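Local structure of Lmo0651 protein (Listeria monocytogenes serovar 1/2a, 6EP3) at residues B[56-60]-B[155-159]. The protein controls expression of the Listeria monocytogenes Agr system and mediates virulence, probably by binding DNA as a GntR-family transcription activator. Residues are numbered along the deposited sequence; the frame is centred on the assembly and turned at random.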
loop_
_atom_site.group_PDB
_atom_site.type_symbol
_atom_site.label_atom_id
_atom_site.label_comp_id
_atom_site.label_asym_id
_atom_site.label_seq_id
_atom_site.Cartn_x
_atom_site.Cartn_y
_atom_site.Cartn_z
ATOM N N ALA B 56 9.223 5.120 4.283
ATOM C CA ALA B 56 7.992 4.402 4.588
ATOM C C ALA B 56 6.876 4.741 3.611
ATOM O O ALA B 56 5.943 3.946 3.453
ATOM C CB ALA B 56 7.546 4.706 6.018
ATOM N N GLN B 57 6.956 5.893 2.946
ATOM C CA GLN B 57 5.942 6.323 1.995
ATOM C C GLN B 57 6.317 5.999 0.556
ATOM O O GLN B 57 5.593 6.386 -0.366
ATOM C CB GLN B 57 5.687 7.826 2.145
ATOM C CG GLN B 57 5.245 8.251 3.539
ATOM C CD GLN B 57 5.229 9.758 3.723
ATOM O OE1 GLN B 57 6.098 10.466 3.217
ATOM N NE2 GLN B 57 4.230 10.256 4.442
ATOM N N GLY B 58 7.425 5.293 0.344
ATOM C CA GLY B 58 7.847 4.951 -0.998
ATOM C C GLY B 58 8.408 6.099 -1.800
ATOM O O GLY B 58 8.688 5.928 -2.990
ATOM N N ILE B 59 8.594 7.264 -1.179
ATOM C CA ILE B 59 9.132 8.412 -1.897
ATOM C C ILE B 59 10.645 8.306 -2.032
ATOM O O ILE B 59 11.214 8.722 -3.051
ATOM C CB ILE B 59 8.708 9.710 -1.187
ATOM C CG1 ILE B 59 7.182 9.774 -1.073
ATOM C CG2 ILE B 59 9.269 10.935 -1.898
ATOM C CD1 ILE B 59 6.667 10.986 -0.322
ATOM N N VAL B 60 11.313 7.725 -1.040
ATOM C CA VAL B 60 12.755 7.539 -1.063
ATOM C C VAL B 60 13.039 6.054 -0.926
ATOM O O VAL B 60 12.350 5.347 -0.180
ATOM C CB VAL B 60 13.441 8.345 0.061
ATOM C CG1 VAL B 60 14.875 7.868 0.285
ATOM C CG2 VAL B 60 13.402 9.833 -0.250
ATOM N N GLN B 155 -2.150 6.528 1.694
ATOM C CA GLN B 155 -0.841 6.791 1.102
ATOM C C GLN B 155 -0.983 7.254 -0.346
ATOM O O GLN B 155 -0.283 8.174 -0.796
ATOM C CB GLN B 155 0.026 5.532 1.175
ATOM C CG GLN B 155 0.913 5.475 2.402
ATOM C CD GLN B 155 1.955 6.570 2.430
ATOM O OE1 GLN B 155 2.276 7.104 3.492
ATOM N NE2 GLN B 155 2.489 6.916 1.264
ATOM N N ILE B 156 -1.893 6.619 -1.088
ATOM C CA ILE B 156 -2.164 7.040 -2.463
ATOM C C ILE B 156 -2.651 8.484 -2.501
ATOM O O ILE B 156 -2.232 9.278 -3.356
ATOM C CB ILE B 156 -3.186 6.100 -3.121
ATOM C CG1 ILE B 156 -2.561 4.739 -3.419
ATOM C CG2 ILE B 156 -3.751 6.736 -4.383
ATOM C CD1 ILE B 156 -3.535 3.786 -4.060
ATOM N N PHE B 157 -3.571 8.839 -1.600
ATOM C CA PHE B 157 -4.099 10.198 -1.562
ATOM C C PHE B 157 -2.999 11.194 -1.233
ATOM O O PHE B 157 -2.951 12.293 -1.799
ATOM C CB PHE B 157 -5.223 10.299 -0.526
ATOM C CG PHE B 157 -6.535 9.732 -0.986
ATOM C CD1 PHE B 157 -6.913 9.810 -2.312
ATOM C CD2 PHE B 157 -7.403 9.139 -0.082
ATOM C CE1 PHE B 157 -8.126 9.298 -2.742
ATOM C CE2 PHE B 157 -8.619 8.626 -0.502
ATOM C CZ PHE B 157 -8.980 8.706 -1.834
ATOM N N PHE B 158 -2.109 10.823 -0.314
ATOM C CA PHE B 158 -0.968 11.673 0.005
ATOM C C PHE B 158 -0.133 11.936 -1.238
ATOM O O PHE B 158 0.222 13.086 -1.541
ATOM C CB PHE B 158 -0.118 11.017 1.093
ATOM C CG PHE B 158 1.113 11.796 1.448
ATOM C CD1 PHE B 158 2.317 11.552 0.810
ATOM C CD2 PHE B 158 1.065 12.774 2.429
ATOM C CE1 PHE B 158 3.447 12.272 1.139
ATOM C CE2 PHE B 158 2.194 13.497 2.764
ATOM C CZ PHE B 158 3.384 13.247 2.117
ATOM N N GLN B 159 0.193 10.869 -1.965
ATOM C CA GLN B 159 1.018 11.018 -3.157
ATOM C C GLN B 159 0.323 11.883 -4.204
ATOM O O GLN B 159 0.957 12.736 -4.834
ATOM C CB GLN B 159 1.368 9.641 -3.725
ATOM C CG GLN B 159 2.349 8.849 -2.865
ATOM C CD GLN B 159 3.621 8.480 -3.608
ATOM O OE1 GLN B 159 3.959 9.089 -4.623
ATOM N NE2 GLN B 159 4.332 7.476 -3.105
#
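Gln57 and Ile59 meet Phe158 where the winged-helix DNA-binding domain of this GntR-type regulator rests on its helical FCD domain. They come from the turn between helix 44-56 and strand 60-63, which faces helix 147-163. The Phe158 ring stands out from its helix because CG lies anti to the backbone N (chi1 178°), and phenylalanine suits the site by offering a face and an edge to two different partners. The tilted amide of Gln57, its plane 40° from that of the ring, brings NE2 over one face near the rim, 3.9 Å from Phe158 CZ, while its OE1 is hydrogen-bonded to Tyr13 OH. At the ring edge, in plane, the methyl CD1 of Ile59 approaches Phe158 CE1 to 3.8 Å. Ile59 is the one buried residue of the contact: its branched chain packs against Leu54 and Leu70 of its own domain yet extends a methyl to the ring. Gly58 follows the helix with positive phi, which favours glycine, and closes it in a Schellman motif.

Against this buried isoleucine stand the partly exposed glutamines. Gln155, its chain bent at chi2, reaches across Gln57 at about a right angle and is long enough to set its amide against CB and CG of that residue, OE1 lying 3.2 Å from Gln57 CG. Gln159 can bring its amide to the turn's backbone, although the one hydrogen bond between the segments is weak: NE2 donates to Gln57 O at 3.2 Å with an N-H...O angle of just 123°.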